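Local coordinates for protein paenibacillus xanthan lyase (PDB 6F2P) that binds calcium and, as a family 8 polysaccharide lyase, probably removes the terminal mannose of xanthan side chains by beta-elimination, at residues D239-L244 and N258-I263; R305-A310 and A317-V322. One frame throughout, in Å; residues are numbered along the deposited sequence.

Contacts 1 and 2 follow one another along the chain and lie side by side in the helical domain, their centres about 10 Å apart. Tyr260 of contact 1 joins them: its OH lies 2.7 Å from OG1 of Thr309 in contact 2, a probable hydrogen bond, and its CE1 packs 3.4 Å from CB of Ala310. Leu306 also belongs to both surroundings, since it touches Phe318 in contact 2 and packs on Val259 and Tyr260 of contact 1. The four segments thus adjoin, Tyr260 reaching the C-terminal end of segment 305-310. None of them supplies a calcium ligand; molecules of 2-methyl-2,4-pentanediol, probably from the crystallisation liquor, lie beside Asp239 and beside Lys319.

Contact 1: D239-L244 and N258-I263; sequences DLIFIL and NVYRWI
The ring of Tyr260 meets Ile241 at its hydroxyl end: OH lies 3.9 Å from CG2 of Ile241, and that methyl sits ahead of the ring but well off its plane. Ile241 therefore touches neither ring face. The indole of Trp262, on the same helix as Tyr260, turns one face back over the preceding helical turn, with Asn258 O 3.0 Å and Val259 CA 3.5 Å above its plane, both offset toward the rim; Phe211 stacks on the indole.

The branching of Ile241 divides its work. With chi1 at -75°, CG2 is anti to the backbone N and goes to the tyrosine, while the CG1 arm carries CD1 toward Val259. That second touch is loose: CD1 of Ile241 is 4.5 Å from Val259 CG2, and about the same from Val259 CG1. The Tyr260 side chain runs at a slant to that of Ile241 and bridges the gap by its length. Its hydroxyl meets only carbon on Ile241; its polar partner is Thr309 OG1.

No hydrogen bond crosses between the segments, and the helices stay well apart, the closest alpha carbons being Ile241 and Val259 at 9.8 Å. With just 106 Å² buried between them, this is a slight van der Waals bridge, though all three touching residues are buried.

Segments 239-244 and 258-263 run in broadly opposite directions within the alpha-helical domain of the family 8 lyases. Helix 292-307 contributes Leu306, which packs on Ile263, and Phe318 of helix 312-328 touches Tyr260 and Ile263. Across helix 229-244, Ile243 packs on Tyr13 and Met16 of helix 4-18, while Phe242 makes cation-pi contacts with Lys12 of that helix and Arg305 of helix 292-307.

Contact 2: R305-A310 and A317-V322; sequences RLSQTA and AFKRMV
Phe318 directs its CG away from its own carbonyl carbon (chi1 -71°), and chi2 of 3° brings the CA-CB bond nearly into the ring plane, so the CD2-CE2 side is presented to Leu306 and Ser307. Ser307 N lies at this edge, 3.8 Å from Phe318 CD2. Leu306 comes in obliquely, its CB 3.7 Å from Phe318 CE2, and Ala310 CB makes a looser oblique touch on the same carbon at 4.5 Å. Nearer the backbone, CB of Ser307 rests 3.8 Å from CB of Phe318. The serine hydroxyl turns back to its own helix and bonds Ile304 O, while its CB also packs against Lys319 CG.

Helices 292-307 and 312-328 form a short-linked hairpin in the (alpha/alpha) toroid of family 8 lyases, where successive helices pair in this way; the Phe318 ring fills the angle near the turn. Tyr264 of helix 256-267 also meets this ring. On another side of segment 305-310, Arg305 NH1 donates to a lone pair of Gln308 OE1, in that carbonyl's plane (2.8 Å, 141° at the hydrogen), and NH2 makes a salt bridge to Asp341. Lys319, its chain extended beyond CG, also touches Leu349 of helix 340-351.

Contact 1: D239-L244 and N258-I263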
ATOM      1  N   ASP A 239       8.475 -27.787   2.154  1.00 20.53           N
ATOM      2  CA  ASP A 239       8.727 -29.215   2.012  1.00 20.32           C
ATOM      3  C   ASP A 239      10.182 -29.477   1.666  1.00 18.66           C
ATOM      4  O   ASP A 239      10.805 -30.360   2.249  1.00 21.25           O
ATOM      5  CB  ASP A 239       7.787 -29.871   0.993  1.00 22.19           C
ATOM      6  CG  ASP A 239       6.464 -30.300   1.610  1.00 29.94           C
ATOM      7  OD1 ASP A 239       6.287 -30.132   2.838  1.00 27.46           O
ATOM      8  OD2 ASP A 239       5.602 -30.818   0.870  1.00 42.49           O
ATOM      9  N   LEU A 240      10.727 -28.702   0.734  1.00 14.97           N
ATOM     10  CA  LEU A 240      12.132 -28.853   0.374  1.00 17.21           C
ATOM     11  C   LEU A 240      13.056 -28.607   1.558  1.00 19.88           C
ATOM     12  O   LEU A 240      14.019 -29.346   1.765  1.00 24.90           O
ATOM     13  CB  LEU A 240      12.508 -27.921  -0.763  1.00 17.14           C
ATOM     14  CG  LEU A 240      12.610 -28.620  -2.113  1.00 21.17           C
ATOM     15  CD1 LEU A 240      13.274 -27.700  -3.108  1.00 26.98           C
ATOM     16  CD2 LEU A 240      13.386 -29.920  -1.979  1.00 17.90           C
ATOM     17  N   ILE A 241      12.761 -27.573   2.335  1.00 16.81           N
ATOM     18  CA  ILE A 241      13.548 -27.293   3.526  1.00 20.46           C
ATOM     19  C   ILE A 241      13.504 -28.479   4.483  1.00 22.76           C
ATOM     20  O   ILE A 241      14.542 -28.908   4.988  1.00 22.52           O
ATOM     21  CB  ILE A 241      13.080 -26.008   4.232  1.00 17.37           C
ATOM     22  CG1 ILE A 241      13.544 -24.780   3.456  1.00  9.78           C
ATOM     23  CG2 ILE A 241      13.600 -25.947   5.657  1.00 15.51           C
ATOM     24  CD1 ILE A 241      12.763 -23.538   3.824  1.00 11.64           C
ATOM     25  N   PHE A 242      12.307 -29.019   4.704  1.00 18.91           N
ATOM     26  CA  PHE A 242      12.123 -30.130   5.634  1.00 17.92           C
ATOM     27  C   PHE A 242      12.879 -31.389   5.209  1.00 22.94           C
ATOM     28  O   PHE A 242      13.520 -32.035   6.032  1.00 24.66           O
ATOM     29  CB  PHE A 242      10.641 -30.445   5.795  1.00 18.01           C
ATOM     30  CG  PHE A 242      10.367 -31.675   6.607  1.00 23.06           C
ATOM     31  CD1 PHE A 242      10.294 -31.607   7.986  1.00 23.52           C
ATOM     32  CD2 PHE A 242      10.157 -32.906   5.989  1.00 29.03           C
ATOM     33  CE1 PHE A 242      10.035 -32.741   8.741  1.00 24.61           C
ATOM     34  CE2 PHE A 242       9.896 -34.046   6.739  1.00 25.70           C
ATOM     35  CZ  PHE A 242       9.835 -33.961   8.117  1.00 23.20           C
ATOM     36  N   ILE A 243      12.790 -31.740   3.929  1.00 18.73           N
ATOM     37  CA  ILE A 243      13.451 -32.937   3.412  1.00 20.29           C
ATOM     38  C   ILE A 243      14.974 -32.820   3.508  1.00 24.11           C
ATOM     39  O   ILE A 243      15.661 -33.713   4.023  1.00 20.27           O
ATOM     40  CB  ILE A 243      13.039 -33.210   1.939  1.00 17.64           C
ATOM     41  CG1 ILE A 243      11.531 -33.430   1.844  1.00 21.01           C
ATOM     42  CG2 ILE A 243      13.775 -34.418   1.361  1.00 11.09           C
ATOM     43  CD1 ILE A 243      10.978 -33.292   0.445  1.00 25.98           C
ATOM     44  N   LEU A 244      15.489 -31.697   3.021  1.00 21.92           N
ATOM     45  CA  LEU A 244      16.924 -31.496   2.919  1.00 19.24           C
ATOM     46  C   LEU A 244      17.565 -31.184   4.265  1.00 20.21           C
ATOM     47  O   LEU A 244      18.781 -31.285   4.414  1.00 19.67           O
ATOM     48  CB  LEU A 244      17.211 -30.371   1.935  1.00 15.48           C
ATOM     49  CG  LEU A 244      16.726 -30.686   0.524  1.00 16.37           C
ATOM     50  CD1 LEU A 244      16.939 -29.490  -0.394  1.00 16.40           C
ATOM     51  CD2 LEU A 244      17.455 -31.903   0.005  1.00 12.50           C
ATOM     52  N   ASN A 258      13.331 -15.778   5.704  1.00 18.35           N
ATOM     53  CA  ASN A 258      12.181 -15.047   5.176  1.00 17.34           C
ATOM     54  C   ASN A 258      10.939 -15.931   5.105  1.00 21.26           C
ATOM     55  O   ASN A 258       9.806 -15.460   5.298  1.00 21.28           O
ATOM     56  CB  ASN A 258      12.482 -14.488   3.784  1.00 18.34           C
ATOM     57  CG  ASN A 258      13.649 -13.518   3.783  1.00 19.45           C
ATOM     58  OD1 ASN A 258      14.114 -13.093   4.841  1.00 30.74           O
ATOM     59  ND2 ASN A 258      14.117 -13.150   2.593  1.00 17.85           N
ATOM     60  N   VAL A 259      11.160 -17.215   4.837  1.00 16.96           N
ATOM     61  CA  VAL A 259      10.065 -18.175   4.745  1.00 18.88           C
ATOM     62  C   VAL A 259       9.354 -18.297   6.090  1.00 16.19           C
ATOM     63  O   VAL A 259       8.147 -18.480   6.144  1.00 17.95           O
ATOM     64  CB  VAL A 259      10.557 -19.560   4.264  1.00 14.77           C
ATOM     65  CG1 VAL A 259       9.408 -20.554   4.200  1.00  9.99           C
ATOM     66  CG2 VAL A 259      11.231 -19.435   2.910  1.00 10.03           C
ATOM     67  N   TYR A 260      10.100 -18.179   7.182  1.00 16.33           N
ATOM     68  CA  TYR A 260       9.474 -18.220   8.499  1.00 15.86           C
ATOM     69  C   TYR A 260       8.703 -16.927   8.755  1.00 18.21           C
ATOM     70  O   TYR A 260       7.598 -16.957   9.287  1.00 17.02           O
ATOM     71  CB  TYR A 260      10.503 -18.512   9.593  1.00 13.68           C
ATOM     72  CG  TYR A 260      11.208 -19.825   9.352  1.00 20.72           C
ATOM     73  CD1 TYR A 260      10.668 -21.017   9.806  1.00 18.69           C
ATOM     74  CD2 TYR A 260      12.390 -19.876   8.622  1.00 23.40           C
ATOM     75  CE1 TYR A 260      11.293 -22.222   9.554  1.00 25.22           C
ATOM     76  CE2 TYR A 260      13.020 -21.078   8.366  1.00 19.33           C
ATOM     77  CZ  TYR A 260      12.471 -22.245   8.839  1.00 19.91           C
ATOM     78  OH  TYR A 260      13.099 -23.443   8.597  1.00 21.47           O
ATOM     79  N   ARG A 261       9.277 -15.803   8.338  1.00 15.94           N
ATOM     80  CA  ARG A 261       8.607 -14.523   8.470  1.00 18.95           C
ATOM     81  C   ARG A 261       7.285 -14.507   7.701  1.00 21.48           C
ATOM     82  O   ARG A 261       6.301 -13.907   8.175  1.00 15.95           O
ATOM     83  CB  ARG A 261       9.503 -13.368   7.994  1.00 19.84           C
ATOM     84  CG  ARG A 261      10.838 -13.210   8.726  1.00 24.12           C
ATOM     85  CD  ARG A 261      10.742 -13.476  10.223  1.00 22.91           C
ATOM     86  NE  ARG A 261       9.832 -12.564  10.917  1.00 28.23           N
ATOM     87  CZ  ARG A 261       9.577 -12.616  12.223  1.00 29.77           C
ATOM     88  NH1 ARG A 261      10.173 -13.530  12.981  1.00 26.46           N
ATOM     89  NH2 ARG A 261       8.725 -11.754  12.769  1.00 27.28           N
ATOM     90  N   TRP A 262       7.271 -15.155   6.529  1.00 17.13           N
ATOM     91  CA  TRP A 262       6.076 -15.188   5.670  1.00 18.57           C
ATOM     92  C   TRP A 262       4.845 -15.624   6.448  1.00 17.16           C
ATOM     93  O   TRP A 262       3.754 -15.088   6.252  1.00 19.04           O
ATOM     94  CB  TRP A 262       6.254 -16.120   4.468  1.00 15.34           C
ATOM     95  CG  TRP A 262       7.273 -15.654   3.461  1.00 21.97           C
ATOM     96  CD1 TRP A 262       7.822 -14.405   3.361  1.00 17.66           C
ATOM     97  CD2 TRP A 262       7.871 -16.441   2.416  1.00 16.91           C
ATOM     98  NE1 TRP A 262       8.716 -14.366   2.314  1.00 16.10           N
ATOM     99  CE2 TRP A 262       8.766 -15.602   1.722  1.00 16.18           C
ATOM    100  CE3 TRP A 262       7.739 -17.771   2.006  1.00 19.32           C
ATOM    101  CZ2 TRP A 262       9.525 -16.052   0.638  1.00 18.99           C
ATOM    102  CZ3 TRP A 262       8.490 -18.213   0.924  1.00 15.52           C
ATOM    103  CH2 TRP A 262       9.370 -17.358   0.256  1.00 17.14           C
ATOM    104  N   ILE A 263       5.031 -16.591   7.341  1.00 13.03           N
ATOM    105  CA  ILE A 263       3.950 -17.048   8.202  1.00 12.96           C
ATOM    106  C   ILE A 263       3.377 -15.910   9.049  1.00 16.16           C
ATOM    107  O   ILE A 263       2.166 -15.695   9.056  1.00 18.00           O
ATOM    108  CB  ILE A 263       4.415 -18.189   9.109  1.00 14.08           C
ATOM    109  CG1 ILE A 263       4.981 -19.339   8.263  1.00 15.59           C
ATOM    110  CG2 ILE A 263       3.282 -18.662   9.992  1.00 11.98           C
ATOM    111  CD1 ILE A 263       4.068 -19.789   7.138  1.00 13.57           C
TER

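Contact 2: R305-A310 and A317-V322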
ATOM      1  N   ARG A 305       5.080 -28.098   8.842  1.00 17.03           N
ATOM      2  CA  ARG A 305       6.364 -28.466   8.260  1.00 17.67           C
ATOM      3  C   ARG A 305       7.444 -27.473   8.650  1.00 23.53           C
ATOM      4  O   ARG A 305       8.577 -27.861   8.936  1.00 25.77           O
ATOM      5  CB  ARG A 305       6.271 -28.556   6.737  1.00 21.05           C
ATOM      6  CG  ARG A 305       5.500 -29.760   6.225  1.00 26.06           C
ATOM      7  CD  ARG A 305       6.344 -31.012   6.280  1.00 27.42           C
ATOM      8  NE  ARG A 305       5.583 -32.214   5.938  1.00 31.29           N
ATOM      9  CZ  ARG A 305       5.449 -33.267   6.740  1.00 30.74           C
ATOM     10  NH1 ARG A 305       6.022 -33.281   7.942  1.00 29.72           N
ATOM     11  NH2 ARG A 305       4.740 -34.309   6.339  1.00 33.06           N
ATOM     12  N   LEU A 306       7.101 -26.188   8.664  1.00 22.98           N
ATOM     13  CA  LEU A 306       8.084 -25.174   9.037  1.00 20.54           C
ATOM     14  C   LEU A 306       8.469 -25.235  10.516  1.00 20.36           C
ATOM     15  O   LEU A 306       9.612 -24.953  10.868  1.00 21.77           O
ATOM     16  CB  LEU A 306       7.631 -23.776   8.632  1.00 18.96           C
ATOM     17  CG  LEU A 306       7.724 -23.541   7.123  1.00 15.58           C
ATOM     18  CD1 LEU A 306       7.107 -22.216   6.740  1.00 14.30           C
ATOM     19  CD2 LEU A 306       9.162 -23.621   6.640  1.00 12.92           C
ATOM     20  N   SER A 307       7.534 -25.632  11.374  1.00 19.64           N
ATOM     21  CA  SER A 307       7.831 -25.753  12.799  1.00 20.64           C
ATOM     22  C   SER A 307       8.847 -26.864  13.057  1.00 20.58           C
ATOM     23  O   SER A 307       9.604 -26.819  14.021  1.00 20.33           O
ATOM     24  CB  SER A 307       6.554 -26.013  13.597  1.00 19.32           C
ATOM     25  OG  SER A 307       6.065 -27.316  13.345  1.00 19.81           O
ATOM     26  N   GLN A 308       8.871 -27.860  12.180  1.00 24.18           N
ATOM     27  CA  GLN A 308       9.811 -28.962  12.320  1.00 19.43           C
ATOM     28  C   GLN A 308      11.253 -28.550  11.987  1.00 21.40           C
ATOM     29  O   GLN A 308      12.204 -29.236  12.346  1.00 19.73           O
ATOM     30  CB  GLN A 308       9.350 -30.155  11.485  1.00 22.78           C
ATOM     31  CG  GLN A 308       8.012 -30.734  11.977  1.00 34.76           C
ATOM     32  CD  GLN A 308       7.438 -31.839  11.092  1.00 29.69           C
ATOM     33  OE1 GLN A 308       7.316 -31.686   9.876  1.00 33.14           O
ATOM     34  NE2 GLN A 308       7.067 -32.953  11.709  1.00 39.41           N
ATOM     35  N   THR A 309      11.423 -27.416  11.318  1.00 19.82           N
ATOM     36  CA  THR A 309      12.763 -26.961  10.971  1.00 20.02           C
ATOM     37  C   THR A 309      13.093 -25.568  11.539  1.00 26.93           C
ATOM     38  O   THR A 309      14.231 -25.101  11.442  1.00 22.91           O
ATOM     39  CB  THR A 309      12.956 -26.926   9.452  1.00 20.81           C
ATOM     40  OG1 THR A 309      12.093 -25.929   8.889  1.00 20.83           O
ATOM     41  CG2 THR A 309      12.630 -28.276   8.849  1.00 22.22           C
ATOM     42  N   ALA A 310      12.096 -24.921  12.136  1.00 24.40           N
ATOM     43  CA  ALA A 310      12.235 -23.559  12.641  1.00 22.24           C
ATOM     44  C   ALA A 310      13.059 -23.500  13.926  1.00 25.84           C
ATOM     45  O   ALA A 310      13.252 -24.518  14.595  1.00 25.31           O
ATOM     46  CB  ALA A 310      10.855 -22.940  12.877  1.00 18.20           C
ATOM     47  N   ALA A 317       5.735 -20.730  18.328  1.00 18.31           N
ATOM     48  CA  ALA A 317       4.697 -19.836  17.821  1.00 21.72           C
ATOM     49  C   ALA A 317       3.848 -20.515  16.743  1.00 23.79           C
ATOM     50  O   ALA A 317       2.616 -20.393  16.727  1.00 22.65           O
ATOM     51  CB  ALA A 317       5.327 -18.550  17.285  1.00 19.20           C
ATOM     52  N   PHE A 318       4.523 -21.234  15.851  1.00 19.23           N
ATOM     53  CA  PHE A 318       3.849 -21.967  14.789  1.00 20.76           C
ATOM     54  C   PHE A 318       2.925 -23.047  15.334  1.00 20.75           C
ATOM     55  O   PHE A 318       1.806 -23.202  14.849  1.00 22.18           O
ATOM     56  CB  PHE A 318       4.861 -22.603  13.836  1.00 19.60           C
ATOM     57  CG  PHE A 318       5.573 -21.617  12.962  1.00 22.13           C
ATOM     58  CD1 PHE A 318       5.350 -20.254  13.102  1.00 16.97           C
ATOM     59  CD2 PHE A 318       6.457 -22.052  11.989  1.00 19.67           C
ATOM     60  CE1 PHE A 318       6.007 -19.353  12.301  1.00 19.45           C
ATOM     61  CE2 PHE A 318       7.110 -21.148  11.174  1.00 18.45           C
ATOM     62  CZ  PHE A 318       6.888 -19.799  11.334  1.00 19.02           C
ATOM     63  N   LYS A 319       3.390 -23.802  16.327  1.00 16.83           N
ATOM     64  CA  LYS A 319       2.581 -24.885  16.870  1.00 20.75           C
ATOM     65  C   LYS A 319       1.372 -24.317  17.578  1.00 21.60           C
ATOM     66  O   LYS A 319       0.308 -24.930  17.588  1.00 24.41           O
ATOM     67  CB  LYS A 319       3.378 -25.758  17.836  1.00 21.29           C
ATOM     68  CG  LYS A 319       4.482 -26.556  17.186  1.00 24.44           C
ATOM     69  CD  LYS A 319       5.213 -27.411  18.202  1.00 26.95           C
ATOM     70  CE  LYS A 319       6.537 -27.871  17.629  1.00 44.49           C
ATOM     71  NZ  LYS A 319       7.170 -28.952  18.430  1.00 57.53           N
ATOM     72  N   ARG A 320       1.534 -23.136  18.162  1.00 19.85           N
ATOM     73  CA  ARG A 320       0.459 -22.544  18.942  1.00 22.99           C
ATOM     74  C   ARG A 320      -0.668 -22.075  18.039  1.00 19.97           C
ATOM     75  O   ARG A 320      -1.836 -22.256  18.357  1.00 23.31           O
ATOM     76  CB  ARG A 320       0.968 -21.387  19.809  1.00 22.77           C
ATOM     77  CG  ARG A 320       1.812 -21.830  20.995  1.00 25.19           C
ATOM     78  CD  ARG A 320       2.026 -20.704  21.993  1.00 23.29           C
ATOM     79  NE  ARG A 320       0.854 -20.479  22.834  1.00 31.40           N
ATOM     80  CZ  ARG A 320       0.417 -19.281  23.211  1.00 29.43           C
ATOM     81  NH1 ARG A 320       1.048 -18.184  22.812  1.00 32.18           N
ATOM     82  NH2 ARG A 320      -0.660 -19.180  23.979  1.00 25.74           N
ATOM     83  N   MET A 321      -0.328 -21.472  16.910  1.00 17.66           N
ATOM     84  CA  MET A 321      -1.373 -20.967  16.042  1.00 19.24           C
ATOM     85  C   MET A 321      -2.093 -22.124  15.327  1.00 21.63           C
ATOM     86  O   MET A 321      -3.324 -22.131  15.223  1.00 17.72           O
ATOM     87  CB  MET A 321      -0.827 -19.899  15.081  1.00 17.67           C
ATOM     88  CG  MET A 321       0.165 -20.397  14.046  1.00 19.45           C
ATOM     89  SD  MET A 321       0.709 -19.084  12.933  1.00 19.04           S
ATOM     90  CE  MET A 321       1.922 -18.242  13.943  1.00 14.89           C
ATOM     91  N   VAL A 322      -1.332 -23.118  14.873  1.00 20.28           N
ATOM     92  CA  VAL A 322      -1.924 -24.298  14.255  1.00 18.70           C
ATOM     93  C   VAL A 322      -2.826 -25.053  15.235  1.00 20.60           C
ATOM     94  O   VAL A 322      -3.913 -25.503  14.862  1.00 20.03           O
ATOM     95  CB  VAL A 322      -0.852 -25.232  13.648  1.00 17.79           C
ATOM     96  CG1 VAL A 322      -1.445 -26.581  13.245  1.00 17.90           C
ATOM     97  CG2 VAL A 322      -0.224 -24.575  12.448  1.00 16.85           C
TER